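Local coordinates for protein MxaA (Stigmatella aurantiaca, PDB 4W4T) that acts as the NADPH-dependent terminal reductase domain of the myxalamid polyketide–non-ribosomal peptide assembly line, which yields a primary alcohol, at residues G122-Q126 with P127-L131; Q137-S140 with E141-A145; P396-D399 with A400-S404. All coordinates share one frame; numbering follows the deposited sequence.

Contact 1: G122-Q126 with P127-L131; sequences GDIGQ and PLLGL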
ATOM      1  N   GLY A 122       4.989  27.203  -8.398  1.00 23.08           N
ATOM      2  CA  GLY A 122       5.405  26.236  -9.390  1.00 21.77           C
ATOM      3  C   GLY A 122       5.453  24.804  -8.899  1.00 25.24           C
ATOM      4  O   GLY A 122       5.157  24.497  -7.737  1.00 26.19           O
ATOM      5  N   ASP A 123       5.851  23.921  -9.807  1.00 24.05           N
ATOM      6  CA  ASP A 123       5.673  22.488  -9.645  1.00 22.77           C
ATOM      7  C   ASP A 123       6.780  21.798 -10.413  1.00 20.57           C
ATOM      8  O   ASP A 123       6.850  21.890 -11.630  1.00 18.08           O
ATOM      9  CB  ASP A 123       4.304  22.055 -10.170  1.00 25.09           C
ATOM     10  CG  ASP A 123       3.954  20.618  -9.826  1.00 28.55           C
ATOM     11  OD1 ASP A 123       4.860  19.812  -9.513  1.00 25.36           O
ATOM     12  OD2 ASP A 123       2.748  20.285  -9.888  1.00 30.59           O
ATOM     13  N   ILE A 124       7.648  21.106  -9.687  1.00 19.18           N
ATOM     14  CA  ILE A 124       8.726  20.352 -10.291  1.00 17.73           C
ATOM     15  C   ILE A 124       8.257  19.336 -11.356  1.00 19.11           C
ATOM     16  O   ILE A 124       9.005  18.985 -12.272  1.00 17.71           O
ATOM     17  CB  ILE A 124       9.520  19.628  -9.182  1.00 19.70           C
ATOM     18  CG1 ILE A 124      10.951  19.382  -9.645  1.00 21.24           C
ATOM     19  CG2 ILE A 124       8.799  18.371  -8.699  1.00 19.33           C
ATOM     20  CD1 ILE A 124      11.679  20.660  -9.967  1.00 20.22           C
ATOM     21  N   GLY A 125       7.015  18.881 -11.257  1.00 16.72           N
ATOM     22  CA  GLY A 125       6.533  17.853 -12.159  1.00 18.93           C
ATOM     23  C   GLY A 125       5.857  18.404 -13.409  1.00 19.98           C
ATOM     24  O   GLY A 125       5.203  17.653 -14.127  1.00 17.48           O
ATOM     25  N   GLN A 126       6.017  19.700 -13.669  1.00 16.77           N
ATOM     26  CA  GLN A 126       5.390  20.352 -14.830  1.00 19.07           C
ATOM     27  C   GLN A 126       6.454  20.991 -15.721  1.00 18.35           C
ATOM     28  O   GLN A 126       7.514  21.376 -15.222  1.00 16.80           O
ATOM     29  CB  GLN A 126       4.390  21.419 -14.372  1.00 20.51           C
ATOM     30  CG  GLN A 126       3.198  20.874 -13.597  1.00 22.12           C
ATOM     31  CD  GLN A 126       2.264  20.076 -14.483  1.00 26.47           C
ATOM     32  OE1 GLN A 126       2.206  20.295 -15.691  1.00 30.69           O
ATOM     33  NE2 GLN A 126       1.528  19.149 -13.892  1.00 31.24           N
ATOM     34  N   PRO A 127       6.175  21.119 -17.034  1.00 17.63           N
ATOM     35  CA  PRO A 127       7.083  21.823 -17.950  1.00 15.76           C
ATOM     36  C   PRO A 127       7.446  23.197 -17.418  1.00 18.47           C
ATOM     37  O   PRO A 127       6.575  23.874 -16.860  1.00 16.74           O
ATOM     38  CB  PRO A 127       6.262  21.951 -19.252  1.00 18.42           C
ATOM     39  CG  PRO A 127       5.290  20.825 -19.191  1.00 21.54           C
ATOM     40  CD  PRO A 127       4.989  20.573 -17.734  1.00 18.74           C
ATOM     41  N   LEU A 128       8.710  23.591 -17.579  1.00 14.51           N
ATOM     42  CA  LEU A 128       9.168  24.897 -17.116  1.00 16.18           C
ATOM     43  C   LEU A 128       8.899  25.099 -15.622  1.00 16.94           C
ATOM     44  O   LEU A 128       8.750  26.229 -15.164  1.00 17.02           O
ATOM     45  CB  LEU A 128       8.498  26.013 -17.925  1.00 15.86           C
ATOM     46  CG  LEU A 128       8.610  25.952 -19.453  1.00 14.90           C
ATOM     47  CD1 LEU A 128       8.013  27.229 -20.071  1.00 15.53           C
ATOM     48  CD2 LEU A 128      10.044  25.763 -19.920  1.00 15.36           C
ATOM     49  N   LEU A 129       8.854  23.998 -14.867  1.00 16.25           N
ATOM     50  CA  LEU A 129       8.607  24.053 -13.430  1.00 16.30           C
ATOM     51  C   LEU A 129       7.246  24.663 -13.114  1.00 18.76           C
ATOM     52  O   LEU A 129       7.045  25.220 -12.038  1.00 17.63           O
ATOM     53  CB  LEU A 129       9.706  24.855 -12.723  1.00 16.55           C
ATOM     54  CG  LEU A 129      11.136  24.512 -13.109  1.00 18.60           C
ATOM     55  CD1 LEU A 129      12.129  25.501 -12.493  1.00 16.95           C
ATOM     56  CD2 LEU A 129      11.452  23.066 -12.690  1.00 18.96           C
ATOM     57  N   GLY A 130       6.312  24.568 -14.059  1.00 16.94           N
ATOM     58  CA  GLY A 130       4.976  25.083 -13.843  1.00 19.54           C
ATOM     59  C   GLY A 130       4.824  26.560 -14.170  1.00 20.78           C
ATOM     60  O   GLY A 130       3.749  27.134 -13.987  1.00 24.45           O
ATOM     61  N   LEU A 131       5.889  27.168 -14.677  1.00 18.57           N
ATOM     62  CA  LEU A 131       5.884  28.593 -14.986  1.00 18.67           C
ATOM     63  C   LEU A 131       5.413  28.840 -16.420  1.00 19.31           C
ATOM     64  O   LEU A 131       5.547  27.972 -17.277  1.00 17.91           O
ATOM     65  CB  LEU A 131       7.278  29.202 -14.809  1.00 18.99           C
ATOM     66  CG  LEU A 131       8.010  28.989 -13.486  1.00 22.56           C
ATOM     67  CD1 LEU A 131       9.388  29.672 -13.530  1.00 23.94           C
ATOM     68  CD2 LEU A 131       7.177  29.515 -12.353  1.00 24.16           C
TER
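I124 and L129 meet through methyl groups on the packed side of this local turn. I124 CD1 lies 3.6 Å from L129 CD2, and the two side chains run at a slant to each other. The CB of I124 starts out away from 127-131. With CG1 anti to the backbone N (chi1 -154°), the chain turns so that CD1 reaches L129. Helix 159-177 backs this side: I124 touches A165, and L129 touches I173 and E172.

Beside the methyl pair the backbone closes. D123 N gives a nearly straight bond to L129 O at 2.8 Å. Here the chain is close: G122 CA is 3.3 Å from the same L129 O. G130 sits beside it at phi 86°, a positive angle that glycine adopts readily. A second closure, L129 N to Q126 O at 3.0 Å, is bent and weak.

The other side is open. Q126 and P127 are exposed, and they touch as chain neighbours: Q126 OE1 lies 3.5 Å from P127 CD.

D123 to Q126 forms a type I beta turn in the loop that follows strand 117-121 of the Rossmann fold. D123 OD1 takes G125 N at 2.9 Å, an Asx turn in which the donor stands above the carboxylate plane. D123, I124 and G125 all bind NADPH, which is absent from this chain. D123 OD2 also makes a long, weak ion pair with R88, another NADPH-binding residue. The bonds at D123 N and OD1 are consistent with fixing both the backbone and the carboxylate of this cofactor-binding residue.

Contact 2: Q137-S140 with E141-A145; sequences QRLS and EEIDA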
ATOM      1  N   GLN A 137      11.302  32.803 -18.460  1.00 15.11           N
ATOM      2  CA  GLN A 137      12.324  33.687 -18.990  1.00 15.23           C
ATOM      3  C   GLN A 137      12.812  34.646 -17.906  1.00 16.28           C
ATOM      4  O   GLN A 137      14.012  34.904 -17.784  1.00 17.81           O
ATOM      5  CB  GLN A 137      11.788  34.483 -20.205  1.00 16.52           C
ATOM      6  CG  GLN A 137      12.761  35.549 -20.668  1.00 15.77           C
ATOM      7  CD  GLN A 137      14.089  34.998 -21.145  1.00 16.68           C
ATOM      8  OE1 GLN A 137      14.164  33.894 -21.673  1.00 17.17           O
ATOM      9  NE2 GLN A 137      15.158  35.787 -20.978  1.00 18.84           N
ATOM     10  N   ARG A 138      11.889  35.159 -17.105  1.00 16.62           N
ATOM     11  CA  ARG A 138      12.273  36.073 -16.021  1.00 20.10           C
ATOM     12  C   ARG A 138      13.146  35.360 -14.983  1.00 21.18           C
ATOM     13  O   ARG A 138      14.171  35.886 -14.542  1.00 20.45           O
ATOM     14  CB  ARG A 138      11.033  36.661 -15.345  1.00 23.42           C
ATOM     15  CG  ARG A 138      11.348  37.671 -14.249  1.00 27.68           C
ATOM     16  CD  ARG A 138      10.103  38.462 -13.850  1.00 37.20           C
ATOM     17  NE  ARG A 138       9.098  37.648 -13.160  1.00 42.55           N
ATOM     18  CZ  ARG A 138       7.968  37.191 -13.706  1.00 39.84           C
ATOM     19  NH1 ARG A 138       7.661  37.457 -14.977  1.00 36.22           N
ATOM     20  NH2 ARG A 138       7.134  36.462 -12.973  1.00 37.15           N
ATOM     21  N   LEU A 139      12.737  34.156 -14.603  1.00 18.61           N
ATOM     22  CA  LEU A 139      13.509  33.384 -13.634  1.00 19.57           C
ATOM     23  C   LEU A 139      14.904  33.100 -14.194  1.00 18.01           C
ATOM     24  O   LEU A 139      15.895  33.128 -13.459  1.00 20.51           O
ATOM     25  CB  LEU A 139      12.782  32.083 -13.280  1.00 16.15           C
ATOM     26  CG  LEU A 139      13.277  31.317 -12.052  1.00 19.11           C
ATOM     27  CD1 LEU A 139      13.015  32.117 -10.793  1.00 22.20           C
ATOM     28  CD2 LEU A 139      12.607  29.939 -11.971  1.00 16.49           C
ATOM     29  N   SER A 140      14.983  32.869 -15.505  1.00 15.88           N
ATOM     30  CA  SER A 140      16.244  32.575 -16.170  1.00 16.35           C
ATOM     31  C   SER A 140      17.195  33.778 -16.183  1.00 18.11           C
ATOM     32  O   SER A 140      18.381  33.622 -16.475  1.00 18.17           O
ATOM     33  CB  SER A 140      16.014  32.124 -17.613  1.00 17.77           C
ATOM     34  OG  SER A 140      15.909  33.245 -18.493  1.00 17.24           O
ATOM     35  N   GLU A 141      16.653  34.968 -15.921  1.00 19.24           N
ATOM     36  CA  GLU A 141      17.469  36.184 -15.852  1.00 21.46           C
ATOM     37  C   GLU A 141      17.918  36.468 -14.417  1.00 22.13           C
ATOM     38  O   GLU A 141      18.975  37.062 -14.186  1.00 24.36           O
ATOM     39  CB  GLU A 141      16.687  37.387 -16.396  1.00 21.43           C
ATOM     40  CG  GLU A 141      16.383  37.311 -17.874  1.00 19.68           C
ATOM     41  CD  GLU A 141      15.238  38.231 -18.287  1.00 26.42           C
ATOM     42  OE1 GLU A 141      14.665  38.920 -17.408  1.00 26.24           O
ATOM     43  OE2 GLU A 141      14.905  38.246 -19.494  1.00 21.50           O
ATOM     44  N   GLU A 142      17.108  36.038 -13.458  1.00 21.78           N
ATOM     45  CA  GLU A 142      17.287  36.454 -12.070  1.00 25.14           C
ATOM     46  C   GLU A 142      18.207  35.543 -11.241  1.00 23.04           C
ATOM     47  O   GLU A 142      18.963  36.024 -10.383  1.00 21.24           O
ATOM     48  CB  GLU A 142      15.913  36.571 -11.411  1.00 24.43           C
ATOM     49  CG  GLU A 142      15.066  37.677 -12.052  1.00 28.89           C
ATOM     50  CD  GLU A 142      13.826  38.046 -11.253  1.00 40.87           C
ATOM     51  OE1 GLU A 142      13.407  37.264 -10.374  1.00 41.86           O
ATOM     52  OE2 GLU A 142      13.269  39.135 -11.506  1.00 51.49           O
ATOM     53  N   ILE A 143      18.186  34.246 -11.528  1.00 18.90           N
ATOM     54  CA  ILE A 143      18.861  33.257 -10.668  1.00 17.07           C
ATOM     55  C   ILE A 143      20.337  33.074 -10.962  1.00 20.15           C
ATOM     56  O   ILE A 143      20.723  32.884 -12.116  1.00 18.41           O
ATOM     57  CB  ILE A 143      18.184  31.880 -10.790  1.00 18.11           C
ATOM     58  CG1 ILE A 143      16.722  31.981 -10.392  1.00 16.98           C
ATOM     59  CG2 ILE A 143      18.941  30.817  -9.927  1.00 16.70           C
ATOM     60  CD1 ILE A 143      16.495  32.524  -9.000  1.00 21.14           C
ATOM     61  N   ASP A 144      21.175  33.108  -9.921  1.00 16.14           N
ATOM     62  CA  ASP A 144      22.604  32.927 -10.131  1.00 19.21           C
ATOM     63  C   ASP A 144      23.011  31.463 -10.003  1.00 16.61           C
ATOM     64  O   ASP A 144      23.902  30.995 -10.707  1.00 16.35           O
ATOM     65  CB  ASP A 144      23.426  33.773  -9.137  1.00 19.47           C
ATOM     66  CG  ASP A 144      23.391  35.277  -9.458  1.00 25.77           C
ATOM     67  OD1 ASP A 144      23.022  35.665 -10.590  1.00 24.08           O
ATOM     68  OD2 ASP A 144      23.764  36.075  -8.578  1.00 25.93           O
ATOM     69  N   ALA A 145      22.369  30.755  -9.088  1.00 17.46           N
ATOM     70  CA  ALA A 145      22.716  29.356  -8.848  1.00 17.43           C
ATOM     71  C   ALA A 145      21.504  28.555  -8.358  1.00 16.41           C
ATOM     72  O   ALA A 145      20.517  29.106  -7.851  1.00 16.71           O
ATOM     73  CB  ALA A 145      23.880  29.265  -7.851  1.00 17.67           C
TER
HETATM   74  O   HOH W   1      10.489  38.404 -10.352  1.00 45.42           O
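Q137 and E141 bring an amide and a carboxylate together one helical turn apart. Their planes are turned 69° against each other. Q137 NE2 points almost straight at E141 OE2, 2.9 Å away. The acceptor lies in the amide plane but meets the donor on its anti side, 30° out of the carboxylate plane. Q137 reaches it by bending at chi2 (62°), while E141 stays extended beyond CG.

R138 and E142 behave differently. They run side by side, pointing the same way. R138 CG lies 3.7 Å from E142 OE2, so aliphatic chain meets carboxylate. The opposite charges do not touch directly. A water joins them, accepting from R138 NE at 3.2 Å and donating to E142 OE2 at 3.1 Å.

These pairs lie on the last turns of helix 133-142, which leads into strand 145-148 of the parallel Rossmann sheet. I143 is the first residue to leave helical angles. Its N still bonds to L139 O at 3.2 Å. E142 N bonds to the same oxygen, so L139 O accepts two donors as the helix ends.

L139 and I143 form the buried apolar pair, crossing at a slant with L139 CD1 3.7 Å from I143 CG1. L176 of helix 159-177 touches L139, and Y84 of strand 82-87 touches I143. S140 turns its hydroxyl back over the helix, between its own N and carbonyl carbon. There S140 OG donates to Q137 O at 2.6 Å and is also hydrogen-bonded to T180 OG1.

Contact 3: P396-D399 with A400-S404; sequences PSVD and ASLIS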
ATOM      1  N   PRO A 396      27.980  13.385  12.967  1.00 17.28           N
ATOM      2  CA  PRO A 396      27.846  12.838  14.321  1.00 18.05           C
ATOM      3  C   PRO A 396      27.920  11.315  14.315  1.00 18.48           C
ATOM      4  O   PRO A 396      27.515  10.657  13.357  1.00 18.95           O
ATOM      5  CB  PRO A 396      26.465  13.321  14.770  1.00 19.00           C
ATOM      6  CG  PRO A 396      26.188  14.540  13.926  1.00 17.40           C
ATOM      7  CD  PRO A 396      26.873  14.287  12.613  1.00 18.96           C
ATOM      8  N   SER A 397      28.479  10.762  15.386  1.00 19.22           N
ATOM      9  CA  SER A 397      28.525   9.325  15.582  1.00 19.84           C
ATOM     10  C   SER A 397      27.163   8.781  15.971  1.00 20.38           C
ATOM     11  O   SER A 397      26.379   9.464  16.637  1.00 21.04           O
ATOM     12  CB  SER A 397      29.530   8.960  16.681  1.00 22.78           C
ATOM     13  OG  SER A 397      30.783   9.563  16.433  1.00 28.74           O
ATOM     14  N   VAL A 398      26.887   7.545  15.577  1.00 19.61           N
ATOM     15  CA  VAL A 398      25.687   6.880  16.057  1.00 18.00           C
ATOM     16  C   VAL A 398      26.057   6.206  17.376  1.00 19.12           C
ATOM     17  O   VAL A 398      26.942   5.349  17.421  1.00 18.22           O
ATOM     18  CB  VAL A 398      25.141   5.863  15.058  1.00 21.20           C
ATOM     19  CG1 VAL A 398      23.888   5.168  15.629  1.00 19.80           C
ATOM     20  CG2 VAL A 398      24.800   6.552  13.745  1.00 19.94           C
ATOM     21  N   ASP A 399      25.417   6.642  18.450  1.00 18.15           N
ATOM     22  CA  ASP A 399      25.663   6.062  19.763  1.00 18.06           C
ATOM     23  C   ASP A 399      24.410   6.168  20.619  1.00 18.41           C
ATOM     24  O   ASP A 399      23.389   6.671  20.161  1.00 16.65           O
ATOM     25  CB  ASP A 399      26.864   6.743  20.450  1.00 19.53           C
ATOM     26  CG  ASP A 399      26.737   8.260  20.520  1.00 23.38           C
ATOM     27  OD1 ASP A 399      25.602   8.792  20.569  1.00 23.68           O
ATOM     28  OD2 ASP A 399      27.791   8.929  20.538  1.00 25.89           O
ATOM     29  N   ALA A 400      24.475   5.692  21.863  1.00 15.88           N
ATOM     30  CA  ALA A 400      23.288   5.727  22.704  1.00 17.95           C
ATOM     31  C   ALA A 400      22.747   7.159  22.863  1.00 18.81           C
ATOM     32  O   ALA A 400      21.543   7.375  22.894  1.00 16.26           O
ATOM     33  CB  ALA A 400      23.583   5.091  24.074  1.00 20.28           C
ATOM     34  N   SER A 401      23.643   8.136  22.933  1.00 16.19           N
ATOM     35  CA  SER A 401      23.226   9.523  23.082  1.00 19.35           C
ATOM     36  C   SER A 401      22.415  10.034  21.884  1.00 18.35           C
ATOM     37  O   SER A 401      21.367  10.659  22.074  1.00 16.15           O
ATOM     38  CB  SER A 401      24.445  10.431  23.290  1.00 23.24           C
ATOM     39  OG  SER A 401      24.027  11.758  23.565  1.00 28.22           O
ATOM     40  N   LEU A 402      22.909   9.802  20.668  1.00 16.23           N
ATOM     41  CA  LEU A 402      22.169  10.208  19.454  1.00 16.52           C
ATOM     42  C   LEU A 402      20.799   9.537  19.440  1.00 17.10           C
ATOM     43  O   LEU A 402      19.775  10.181  19.218  1.00 16.50           O
ATOM     44  CB  LEU A 402      22.929   9.850  18.170  1.00 15.99           C
ATOM     45  CG  LEU A 402      22.225  10.308  16.871  1.00 15.75           C
ATOM     46  CD1 LEU A 402      22.307  11.821  16.744  1.00 17.20           C
ATOM     47  CD2 LEU A 402      22.781   9.631  15.636  1.00 14.71           C
ATOM     48  N   ILE A 403      20.773   8.234  19.696  1.00 16.69           N
ATOM     49  CA  ILE A 403      19.501   7.523  19.686  1.00 15.19           C
ATOM     50  C   ILE A 403      18.566   8.063  20.773  1.00 15.56           C
ATOM     51  O   ILE A 403      17.372   8.186  20.552  1.00 15.79           O
ATOM     52  CB  ILE A 403      19.694   6.012  19.846  1.00 17.81           C
ATOM     53  CG1 ILE A 403      20.491   5.465  18.657  1.00 19.37           C
ATOM     54  CG2 ILE A 403      18.344   5.287  19.978  1.00 17.58           C
ATOM     55  CD1 ILE A 403      20.043   5.973  17.306  1.00 19.51           C
ATOM     56  N   SER A 404      19.103   8.431  21.930  1.00 16.50           N
ATOM     57  CA  SER A 404      18.254   9.006  22.976  1.00 17.36           C
ATOM     58  C   SER A 404      17.674  10.351  22.533  1.00 16.94           C
ATOM     59  O   SER A 404      16.506  10.646  22.781  1.00 17.70           O
ATOM     60  CB  SER A 404      19.028   9.171  24.284  1.00 19.89           C
ATOM     61  OG  SER A 404      18.184   9.718  25.283  1.00 21.59           O
TER
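L402 packs its CD2 methyl against the backbone and side chain of V398, at the point where a loop turns into helix 400-412. This is an N-cap: D399 stands just before the first helical residue, and its side chain accepts from the backbone of the first turn. The isobutyl group of L402 reaches back past the start of the helix. Its CG is anti to the backbone N (chi1 -178°), which carries CD2 to within 4.0 Å of V398 CA and 3.7 Å of S397 O. V398 CG2 meets the same methyl at 4.1 Å, with the two side chains slanting across each other. V398 CG1 makes a looser contact with I403 CD1, at 4.3 Å.

All three of these apolar residues are buried. V398 also rests on L284 and N312, and L402 rests on S251. I403 continues the packing onto M321 and Y324 of helix 318-328, so this apolar packing joins the incoming loop, helix 400-412 and helix 318-328. The loop itself is tied by V398 N, which donates to Q314 OE1.

The polar side of the cap belongs to D399. Its carboxylate stands between its own N and carbonyl carbon (chi1 53°), a setting that folds OD1 over the open start of the helix. S401 CB packs against that oxygen at 3.4 Å. The partial positive charge of the helix start would be expected to stabilise the ionised carboxylate. The backbone of D399 opens the helical ladder, since D399 O accepts from I403 N in a nearly linear bond of 3.1 Å. The capping bond is shorter: L402 N to D399 OD1 is 2.9 Å, with the N-H angle at 168° and the donor almost in line with the C-O bond of the carboxylate.

Contacts 1 and 2 are neighbours in both sequence and space. The loop of contact 1 runs on into the helix that contact 2 closes, and their centres are 15 Å apart. They touch directly where L131 CD1 packs on L139 CD2 at 3.6 Å. Contact 1 holds three residues of the NADPH site, whereas contact 2 holds none of them and lies further off: the side chain of L139 is about 10 Å from that of I124. Contact 3 lies across the chain's centre, about 40 Å from contact 1 and 42 Å from contact 2, centre to centre. It does not touch those two, and the side chain of L402 is about 11 Å from that of F66, an NADPH-binding residue.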